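Possible thiamine biosynthesis enzyme (Candida albicans, PDB 2X7Q) is of unknown function but adopts the two-lobed periplasmic binding protein fold of the SsuA/TauA family and probably binds a small solute. Local coordinates at residues G129-V132 and M133-L137; V218-N221 and F222-V226; G229-Y232 and Y233-V237. The protein carries 1 engineered substitution. All coordinates share one frame; numbering follows the deposited sequence.

Interaction 1 of 3, residues G129-V132 and M133-L137; sequences GSYV and MSFVL
The carbonyl oxygen Y131 O is gripped twice by S134, three residues on. The hydroxyl S134 OG donates a short bond of 2.6 Å to Y131 O, while S134 N reaches Y131 O at 3.2 Å from above the carbonyl plane, 64° out of it. Both belong to helix 129-141, the helical link of the beta-alpha-beta unit that joins strand 120-123 to strand 148-151 in one lobe of the periplasmic binding protein fold. With OG set between the backbone N and the carbonyl carbon, S134 folds its hydroxyl back onto its own helix, and its side chain packs on I121 of the neighbouring strand.

Across the same turn the rings of Y131 and F135 form an offset edge-to-face pair, centroids 5.0 Å apart and planes at 62°. The CE1 corner of F135 comes over the rim of one Y131 face, with F135 CE1 3.3 Å from Y131 CZ. Y131 sends CG anti to its backbone N (chi1 172°), which carries the ring up beside F135. The F135 ring also meets the backbone: Y131 O lies at its edge, in its plane, 3.3 Å from F135 CD1. F149 meets the Y131 ring as well, and V291 touches F135.

Farther round the helix M133, a selenomethionine, packs on M175 and I196 of the same sheet with its chain bent at chi2 and chi3. M133 N donates to G129 O at 2.9 Å, and M133 CG sits 3.2 Å from that same G129 O.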
ATOM      1  N   GLY A 129       6.183  -0.214   4.982  1.00 12.15           N
ATOM      2  CA  GLY A 129       6.667  -0.881   3.788  1.00 12.01           C
ATOM      3  C   GLY A 129       8.165  -0.710   3.628  1.00 11.64           C
ATOM      4  O   GLY A 129       8.872  -1.652   3.275  1.00 12.11           O
ATOM      5  N   SER A 130       8.648   0.500   3.891  1.00 11.46           N
ATOM      6  CA  SER A 130      10.071   0.800   3.787  1.00 11.47           C
ATOM      7  C   SER A 130      10.877  -0.039   4.777  1.00 12.00           C
ATOM      8  O   SER A 130      12.052  -0.328   4.549  1.00 12.52           O
ATOM      9  CB  SER A 130      10.326   2.286   4.037  1.00 11.70           C
ATOM     10  OG  SER A 130       9.919   2.666   5.337  1.00 11.94           O
ATOM     11  N   TYR A 131      10.239  -0.419   5.878  1.00 12.28           N
ATOM     12  CA  TYR A 131      10.883  -1.244   6.894  1.00 11.61           C
ATOM     13  C   TYR A 131      10.806  -2.724   6.528  1.00 11.42           C
ATOM     14  O   TYR A 131      11.818  -3.421   6.514  1.00 12.17           O
ATOM     15  CB  TYR A 131      10.240  -1.003   8.263  1.00 12.89           C
ATOM     16  CG  TYR A 131      10.708  -1.959   9.338  1.00 12.62           C
ATOM     17  CD1 TYR A 131       9.977  -3.099   9.645  1.00 13.11           C
ATOM     18  CD2 TYR A 131      11.880  -1.722  10.044  1.00 12.91           C
ATOM     19  CE1 TYR A 131      10.398  -3.977  10.625  1.00 12.43           C
ATOM     20  CE2 TYR A 131      12.311  -2.596  11.025  1.00 12.89           C
ATOM     21  CZ  TYR A 131      11.567  -3.721  11.312  1.00 13.66           C
ATOM     22  OH  TYR A 131      11.990  -4.591  12.288  1.00 12.96           O
ATOM     23  N   VAL A 132       9.600  -3.196   6.235  1.00 11.67           N
ATOM     24  CA  VAL A 132       9.381  -4.598   5.898  1.00 12.62           C
ATOM     25  C   VAL A 132      10.183  -5.024   4.671  1.00 12.15           C
ATOM     26  O   VAL A 132      10.822  -6.075   4.672  1.00 12.11           O
ATOM     27  CB  VAL A 132       7.888  -4.888   5.649  1.00 12.33           C
ATOM     28  CG1 VAL A 132       7.714  -6.218   4.933  1.00 13.17           C
ATOM     29  CG2 VAL A 132       7.116  -4.863   6.957  1.00 13.60           C
HETATM   30  N   MSE A 133      10.153  -4.199   3.631  1.00 11.41           N
HETATM   31  CA  MSE A 133      10.822  -4.518   2.375  1.00 13.25           C
HETATM   32  C   MSE A 133      12.339  -4.586   2.513  1.00 12.87           C
HETATM   33  O   MSE A 133      13.009  -5.192   1.680  1.00 12.35           O
HETATM   34  CB  MSE A 133      10.439  -3.510   1.288  1.00 11.22           C
HETATM   35  CG  MSE A 133       9.009  -3.639   0.795  1.00 12.70           C
HETATM   36 SE   MSE A 133       8.632  -5.421   0.101  1.00 20.31          SE
HETATM   37  CE  MSE A 133       9.997  -5.506  -1.270  1.00 12.05           C
ATOM     38  N   SER A 134      12.881  -3.961   3.553  1.00 12.40           N
ATOM     39  CA  SER A 134      14.321  -4.001   3.780  1.00 12.14           C
ATOM     40  C   SER A 134      14.748  -5.423   4.120  1.00 12.21           C
ATOM     41  O   SER A 134      15.839  -5.858   3.754  1.00 11.59           O
ATOM     42  CB  SER A 134      14.732  -3.035   4.894  1.00 12.81           C
ATOM     43  OG  SER A 134      14.369  -3.527   6.169  1.00 12.20           O
ATOM     44  N   PHE A 135      13.879  -6.146   4.821  1.00 12.32           N
ATOM     45  CA  PHE A 135      14.129  -7.544   5.153  1.00 13.27           C
ATOM     46  C   PHE A 135      14.043  -8.417   3.904  1.00 12.41           C
ATOM     47  O   PHE A 135      14.899  -9.269   3.674  1.00 11.70           O
ATOM     48  CB  PHE A 135      13.128  -8.033   6.202  1.00 12.10           C
ATOM     49  CG  PHE A 135      13.356  -7.463   7.576  1.00 13.05           C
ATOM     50  CD1 PHE A 135      12.920  -6.186   7.897  1.00 13.21           C
ATOM     51  CD2 PHE A 135      14.002  -8.209   8.550  1.00 15.13           C
ATOM     52  CE1 PHE A 135      13.128  -5.664   9.159  1.00 13.20           C
ATOM     53  CE2 PHE A 135      14.213  -7.693   9.815  1.00 14.03           C
ATOM     54  CZ  PHE A 135      13.774  -6.418  10.120  1.00 13.84           C
ATOM     55  N   VAL A 136      13.005  -8.201   3.103  1.00 11.92           N
ATOM     56  CA  VAL A 136      12.819  -8.947   1.865  1.00 12.54           C
ATOM     57  C   VAL A 136      14.017  -8.755   0.937  1.00 13.21           C
ATOM     58  O   VAL A 136      14.519  -9.713   0.352  1.00 13.86           O
ATOM     59  CB  VAL A 136      11.523  -8.523   1.144  1.00 12.94           C
ATOM     60  CG1 VAL A 136      11.404  -9.213  -0.204  1.00 12.67           C
ATOM     61  CG2 VAL A 136      10.311  -8.822   2.013  1.00 12.77           C
ATOM     62  N   LEU A 137      14.476  -7.512   0.820  1.00 13.39           N
ATOM     63  CA  LEU A 137      15.640  -7.188   0.003  1.00 12.22           C
ATOM     64  C   LEU A 137      16.893  -7.883   0.522  1.00 14.26           C
ATOM     65  O   LEU A 137      17.653  -8.463  -0.249  1.00 14.05           O
ATOM     66  CB  LEU A 137      15.859  -5.676  -0.029  1.00 12.89           C
ATOM     67  CG  LEU A 137      17.097  -5.206  -0.791  1.00 13.31           C
ATOM     68  CD1 LEU A 137      17.017  -5.633  -2.249  1.00 13.72           C
ATOM     69  CD2 LEU A 137      17.267  -3.701  -0.676  1.00 12.60           C
TER

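Interaction 2 of 3, residues V218-N221 and F222-V226; sequences VIKN and FIDAV
K220 and D224, one helical turn apart, are joined by a salt bridge that the lysine reaches with an extended chain bent only at its last torsion. From CB the chain leaves with CG anti to the backbone N (chi1 176°), and K220 CG already lies 4.1 Å from D224 OD2. CD and CE continue in extended form, and the turn comes at the end (chi4 -58°), which turns NZ toward the carboxylate. There D224 OD2 accepts from K220 NZ at 3.0 Å through its syn lone pair, on the side of the other oxygen. That other oxygen faces a water, 2.7 Å from D224 OD1 and 2.9 Å from K220 O, so the water lies between carboxylate and backbone; it may not serve both acceptors at once. K220 O also takes the helical bond from D224 N at 3.0 Å, in the carbonyl plane.

Both residues sit on the partly exposed side of helix 216-235, which packs against the five-stranded mixed sheet of one lobe of the periplasmic binding protein fold. Its buried side is apolar. F222 points its ring at L17, V19 and I69, with V226 CG2 packed over one face, offset toward the rim. I219 packs on I69 and L91 and approaches the next turn loosely, I219 CG2 standing 4.3 Å from I223 CD1. N221 turns its amide backward, ND2 donating to D217 O.

A lysine four residues before an aspartate (i, i+4) brings opposite charges together along the helix. The ammonium at OD2 and the water near OD1 would together probably stabilise the charged carboxylate, although the water's protons may be shared with other acceptors.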
ATOM      1  N   VAL A 218     -23.361  -1.441   2.711  1.00 15.70           N
ATOM      2  CA  VAL A 218     -22.779  -0.224   2.152  1.00 16.50           C
ATOM      3  C   VAL A 218     -21.359  -0.457   1.644  1.00 15.24           C
ATOM      4  O   VAL A 218     -20.967   0.083   0.610  1.00 13.47           O
ATOM      5  CB  VAL A 218     -22.808   0.936   3.169  1.00 16.14           C
ATOM      6  CG1 VAL A 218     -22.612   0.409   4.579  1.00 19.16           C
ATOM      7  CG2 VAL A 218     -21.764   1.983   2.826  1.00 18.20           C
ATOM      8  N   ILE A 219     -20.595  -1.270   2.367  1.00 15.00           N
ATOM      9  CA  ILE A 219     -19.243  -1.618   1.941  1.00 14.23           C
ATOM     10  C   ILE A 219     -19.259  -2.290   0.567  1.00 13.99           C
ATOM     11  O   ILE A 219     -18.402  -2.018  -0.275  1.00 13.01           O
ATOM     12  CB  ILE A 219     -18.541  -2.540   2.958  1.00 15.07           C
ATOM     13  CG1 ILE A 219     -18.295  -1.800   4.275  1.00 15.04           C
ATOM     14  CG2 ILE A 219     -17.223  -3.045   2.396  1.00 14.02           C
ATOM     15  CD1 ILE A 219     -17.656  -2.659   5.352  1.00 14.60           C
ATOM     16  N   LYS A 220     -20.240  -3.163   0.344  1.00 14.81           N
ATOM     17  CA  LYS A 220     -20.382  -3.844  -0.943  1.00 14.11           C
ATOM     18  C   LYS A 220     -20.584  -2.837  -2.072  1.00 14.14           C
ATOM     19  O   LYS A 220     -19.903  -2.890  -3.100  1.00 13.02           O
ATOM     20  CB  LYS A 220     -21.550  -4.837  -0.915  1.00 15.33           C
ATOM     21  CG  LYS A 220     -21.817  -5.527  -2.254  1.00 16.48           C
ATOM     22  CD  LYS A 220     -23.066  -6.398  -2.191  1.00 19.74           C
ATOM     23  CE  LYS A 220     -23.377  -7.023  -3.552  1.00 22.25           C
ATOM     24  NZ  LYS A 220     -23.561  -5.977  -4.609  1.00 20.51           N
ATOM     25  N   ASN A 221     -21.532  -1.925  -1.879  1.00 13.84           N
ATOM     26  CA  ASN A 221     -21.807  -0.881  -2.862  1.00 13.66           C
ATOM     27  C   ASN A 221     -20.584  -0.002  -3.123  1.00 13.48           C
ATOM     28  O   ASN A 221     -20.350   0.438  -4.249  1.00 12.79           O
ATOM     29  CB  ASN A 221     -22.993  -0.019  -2.417  1.00 14.36           C
ATOM     30  CG  ASN A 221     -24.323  -0.712  -2.619  1.00 15.04           C
ATOM     31  OD1 ASN A 221     -24.839  -0.779  -3.734  1.00 16.23           O
ATOM     32  ND2 ASN A 221     -24.881  -1.242  -1.539  1.00 16.61           N
ATOM     33  N   PHE A 222     -19.812   0.260  -2.073  1.00 12.20           N
ATOM     34  CA  PHE A 222     -18.582   1.032  -2.209  1.00 12.27           C
ATOM     35  C   PHE A 222     -17.606   0.317  -3.134  1.00 11.86           C
ATOM     36  O   PHE A 222     -17.017   0.931  -4.021  1.00 10.67           O
ATOM     37  CB  PHE A 222     -17.935   1.267  -0.842  1.00 12.13           C
ATOM     38  CG  PHE A 222     -16.553   1.855  -0.919  1.00 11.21           C
ATOM     39  CD1 PHE A 222     -16.372   3.208  -1.156  1.00 11.53           C
ATOM     40  CD2 PHE A 222     -15.436   1.054  -0.749  1.00 11.21           C
ATOM     41  CE1 PHE A 222     -15.099   3.750  -1.227  1.00 11.51           C
ATOM     42  CE2 PHE A 222     -14.164   1.590  -0.819  1.00 11.11           C
ATOM     43  CZ  PHE A 222     -13.995   2.938  -1.059  1.00 11.80           C
ATOM     44  N   ILE A 223     -17.438  -0.984  -2.921  1.00 11.70           N
ATOM     45  CA  ILE A 223     -16.554  -1.789  -3.754  1.00 12.00           C
ATOM     46  C   ILE A 223     -17.025  -1.787  -5.204  1.00 12.12           C
ATOM     47  O   ILE A 223     -16.218  -1.675  -6.127  1.00 11.44           O
ATOM     48  CB  ILE A 223     -16.461  -3.240  -3.244  1.00 12.49           C
ATOM     49  CG1 ILE A 223     -15.865  -3.271  -1.834  1.00 13.34           C
ATOM     50  CG2 ILE A 223     -15.629  -4.085  -4.191  1.00 12.48           C
ATOM     51  CD1 ILE A 223     -15.710  -4.666  -1.267  1.00 12.66           C
ATOM     52  N   ASP A 224     -18.334  -1.906  -5.400  1.00 12.08           N
ATOM     53  CA  ASP A 224     -18.912  -1.865  -6.739  1.00 13.17           C
ATOM     54  C   ASP A 224     -18.651  -0.511  -7.397  1.00 13.04           C
ATOM     55  O   ASP A 224     -18.387  -0.435  -8.593  1.00 13.27           O
ATOM     56  CB  ASP A 224     -20.414  -2.151  -6.692  1.00 13.82           C
ATOM     57  CG  ASP A 224     -20.721  -3.589  -6.330  1.00 16.27           C
ATOM     58  OD1 ASP A 224     -19.798  -4.425  -6.379  1.00 17.47           O
ATOM     59  OD2 ASP A 224     -21.888  -3.890  -6.008  1.00 16.94           O
ATOM     60  N   ALA A 225     -18.722   0.555  -6.606  1.00 11.01           N
ATOM     61  CA  ALA A 225     -18.458   1.899  -7.108  1.00 11.68           C
ATOM     62  C   ALA A 225     -16.992   2.030  -7.508  1.00 11.70           C
ATOM     63  O   ALA A 225     -16.667   2.658  -8.514  1.00 10.65           O
ATOM     64  CB  ALA A 225     -18.820   2.938  -6.061  1.00 11.99           C
ATOM     65  N   VAL A 226     -16.110   1.438  -6.708  1.00 11.23           N
ATOM     66  CA  VAL A 226     -14.684   1.423  -7.011  1.00 10.94           C
ATOM     67  C   VAL A 226     -14.420   0.650  -8.298  1.00 10.11           C
ATOM     68  O   VAL A 226     -13.549   1.018  -9.082  1.00 10.86           O
ATOM     69  CB  VAL A 226     -13.869   0.805  -5.857  1.00 10.80           C
ATOM     70  CG1 VAL A 226     -12.411   0.650  -6.256  1.00  9.25           C
ATOM     71  CG2 VAL A 226     -13.999   1.652  -4.600  1.00 10.65           C
TER
HETATM   72  O   HOH W   1     -19.033  -5.514  -3.988  1.00 17.21           O

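Interaction 3 of 3, residues G229-Y232 and Y233-V237; sequences GIQY and YNEHV
Regular helical bonds run from Y233 N to G229 O (3.1 Å) and from N234 N to I230 O (2.9 Å), but the bond from E235 N to Q231 O is weak, as the backbone nears a turn at H236 (phi -142°).

Beside that turn the rings of Y232 and H236 stack face to face, centroids 3.9 Å apart and planes at 22°. The imidazole covers one face of the phenol ring, although the two side chains cross at about a right angle. Y232 sets CG anti to its backbone N, beside the carbonyl carbon, which tips its ring forward along the axis toward H236. The phenol is anchored further by its hydroxyl, OH bonding to E239 OE1, and its ring also meets that of F32.

H236 occupies the N-cap position of helix 237-247, so the stack bridges the junction between that helix and helix 216-235, where helices 28-35 and 252-259 gather round it in one lobe of the periplasmic binding protein fold. Y233 turns toward helix 252-259, its ring edge-to-face with F264 and in touch with W258, while I230 packs on P29 and I268. I230 and N234 lie side by side and point the same way, with I230 CG2 4.0 Å from N234 ND2.

On the exposed side Q231 and E235 run alongside each other, both extended beyond CG. Q231 NE2 donates to E235 OE2 at 3.1 Å, near the plane of its own amide but from above the carboxylate, whose plane stands almost perpendicular to it. The aliphatic part follows, Q231 CG lying 3.5 Å from E235 OE2.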
ATOM      1  N   GLY A 229     -15.087   2.932 -10.970  1.00 11.84           N
ATOM      2  CA  GLY A 229     -14.038   3.935 -10.958  1.00 11.00           C
ATOM      3  C   GLY A 229     -12.778   3.418 -11.623  1.00 11.55           C
ATOM      4  O   GLY A 229     -12.055   4.169 -12.278  1.00 11.77           O
ATOM      5  N   ILE A 230     -12.521   2.126 -11.454  1.00 10.55           N
ATOM      6  CA  ILE A 230     -11.379   1.476 -12.081  1.00 10.87           C
ATOM      7  C   ILE A 230     -11.576   1.368 -13.590  1.00 10.86           C
ATOM      8  O   ILE A 230     -10.649   1.612 -14.362  1.00 10.94           O
ATOM      9  CB  ILE A 230     -11.143   0.069 -11.497  1.00 10.54           C
ATOM     10  CG1 ILE A 230     -10.666   0.165 -10.046  1.00 10.00           C
ATOM     11  CG2 ILE A 230     -10.137  -0.694 -12.338  1.00 10.15           C
ATOM     12  CD1 ILE A 230     -10.403  -1.177  -9.399  1.00  9.14           C
ATOM     13  N   GLN A 231     -12.782   0.999 -14.006  1.00 11.68           N
ATOM     14  CA  GLN A 231     -13.090   0.877 -15.425  1.00 12.08           C
ATOM     15  C   GLN A 231     -12.956   2.226 -16.127  1.00 12.44           C
ATOM     16  O   GLN A 231     -12.405   2.309 -17.221  1.00 13.03           O
ATOM     17  CB  GLN A 231     -14.495   0.304 -15.633  1.00 14.08           C
ATOM     18  CG  GLN A 231     -14.885   0.136 -17.096  1.00 17.11           C
ATOM     19  CD  GLN A 231     -16.279  -0.430 -17.275  1.00 18.93           C
ATOM     20  OE1 GLN A 231     -16.983  -0.698 -16.303  1.00 19.30           O
ATOM     21  NE2 GLN A 231     -16.684  -0.616 -18.525  1.00 20.38           N
ATOM     22  N   TYR A 232     -13.463   3.280 -15.493  1.00 12.05           N
ATOM     23  CA  TYR A 232     -13.351   4.622 -16.050  1.00 13.22           C
ATOM     24  C   TYR A 232     -11.885   4.988 -16.244  1.00 12.40           C
ATOM     25  O   TYR A 232     -11.492   5.455 -17.309  1.00 12.17           O
ATOM     26  CB  TYR A 232     -14.037   5.647 -15.145  1.00 12.10           C
ATOM     27  CG  TYR A 232     -14.104   7.036 -15.747  1.00 13.59           C
ATOM     28  CD1 TYR A 232     -13.049   7.930 -15.609  1.00 14.12           C
ATOM     29  CD2 TYR A 232     -15.221   7.448 -16.463  1.00 15.01           C
ATOM     30  CE1 TYR A 232     -13.109   9.198 -16.164  1.00 15.01           C
ATOM     31  CE2 TYR A 232     -15.291   8.712 -17.021  1.00 15.53           C
ATOM     32  CZ  TYR A 232     -14.232   9.580 -16.869  1.00 16.06           C
ATOM     33  OH  TYR A 232     -14.298  10.835 -17.424  1.00 18.60           O
ATOM     34  N   TYR A 233     -11.083   4.770 -15.208  1.00 11.42           N
ATOM     35  CA  TYR A 233      -9.651   5.020 -15.282  1.00 11.13           C
ATOM     36  C   TYR A 233      -9.040   4.296 -16.474  1.00 11.30           C
ATOM     37  O   TYR A 233      -8.306   4.890 -17.261  1.00 11.21           O
ATOM     38  CB  TYR A 233      -8.965   4.572 -13.989  1.00 10.99           C
ATOM     39  CG  TYR A 233      -7.462   4.440 -14.113  1.00 10.94           C
ATOM     40  CD1 TYR A 233      -6.629   5.534 -13.913  1.00 11.17           C
ATOM     41  CD2 TYR A 233      -6.877   3.223 -14.439  1.00 11.51           C
ATOM     42  CE1 TYR A 233      -5.257   5.416 -14.032  1.00 11.83           C
ATOM     43  CE2 TYR A 233      -5.508   3.095 -14.562  1.00 11.61           C
ATOM     44  CZ  TYR A 233      -4.703   4.194 -14.355  1.00 11.81           C
ATOM     45  OH  TYR A 233      -3.341   4.074 -14.474  1.00 13.20           O
ATOM     46  N   ASN A 234      -9.349   3.009 -16.601  1.00 10.42           N
ATOM     47  CA  ASN A 234      -8.832   2.197 -17.694  1.00 11.92           C
ATOM     48  C   ASN A 234      -9.189   2.751 -19.068  1.00 10.93           C
ATOM     49  O   ASN A 234      -8.430   2.593 -20.023  1.00 11.52           O
ATOM     50  CB  ASN A 234      -9.333   0.754 -17.571  1.00 11.56           C
ATOM     51  CG  ASN A 234      -8.596  -0.034 -16.506  1.00 11.42           C
ATOM     52  OD1 ASN A 234      -7.553   0.393 -16.010  1.00 12.48           O
ATOM     53  ND2 ASN A 234      -9.130  -1.199 -16.156  1.00 11.47           N
ATOM     54  N   GLU A 235     -10.345   3.400 -19.164  1.00 12.52           N
ATOM     55  CA  GLU A 235     -10.833   3.919 -20.437  1.00 13.77           C
ATOM     56  C   GLU A 235     -10.477   5.390 -20.634  1.00 13.26           C
ATOM     57  O   GLU A 235     -10.752   5.966 -21.686  1.00 13.89           O
ATOM     58  CB  GLU A 235     -12.348   3.726 -20.540  1.00 14.73           C
ATOM     59  CG  GLU A 235     -12.798   2.276 -20.427  1.00 16.37           C
ATOM     60  CD  GLU A 235     -14.307   2.130 -20.433  1.00 18.57           C
ATOM     61  OE1 GLU A 235     -15.005   3.165 -20.399  1.00 19.72           O
ATOM     62  OE2 GLU A 235     -14.793   0.981 -20.467  1.00 19.02           O
ATOM     63  N   HIS A 236      -9.864   5.993 -19.619  1.00 12.60           N
ATOM     64  CA  HIS A 236      -9.524   7.410 -19.667  1.00 13.80           C
ATOM     65  C   HIS A 236      -8.171   7.686 -19.022  1.00 14.11           C
ATOM     66  O   HIS A 236      -8.056   8.547 -18.151  1.00 15.17           O
ATOM     67  CB  HIS A 236     -10.609   8.241 -18.979  1.00 14.45           C
ATOM     68  CG  HIS A 236     -11.992   7.981 -19.498  1.00 15.09           C
ATOM     69  ND1 HIS A 236     -12.540   8.693 -20.541  1.00 15.72           N
ATOM     70  CD2 HIS A 236     -12.932   7.088 -19.111  1.00 13.82           C
ATOM     71  CE1 HIS A 236     -13.766   8.250 -20.775  1.00 15.33           C
ATOM     72  NE2 HIS A 236     -14.026   7.278 -19.921  1.00 14.39           N
ATOM     73  N   VAL A 237      -7.148   6.957 -19.458  1.00 13.99           N
ATOM     74  CA  VAL A 237      -5.793   7.157 -18.957  1.00 14.34           C
ATOM     75  C   VAL A 237      -5.330   8.586 -19.220  1.00 14.11           C
ATOM     76  O   VAL A 237      -4.591   9.166 -18.423  1.00 13.60           O
ATOM     77  CB  VAL A 237      -4.802   6.169 -19.603  1.00 14.53           C
ATOM     78  CG1 VAL A 237      -3.384   6.443 -19.130  1.00 14.08           C
ATOM     79  CG2 VAL A 237      -5.206   4.736 -19.291  1.00 15.25           C
TER

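How the interactions relate
All three contacts span successive turns of a helix. Interactions 2 and 3 share helix 216-235, with centres about 16 Å apart; interaction 1 lies on helix 129-141, its centre more than 30 Å from either and across the centre of the chain. Interactions 1 and 2 are largely buried, each helix laying apolar residues on the sheet of its own lobe, whereas interaction 3 is only partly buried. Polar chemistry follows place: a serine hydroxyl turned back onto the backbone in interaction 1, a water-flanked ion pair in interaction 2, and an amide-carboxylate bond in interaction 3. Aromatic pairs appear in 1 and 3, tilted along a helix in one and stacked face to face beside a helix junction in the other.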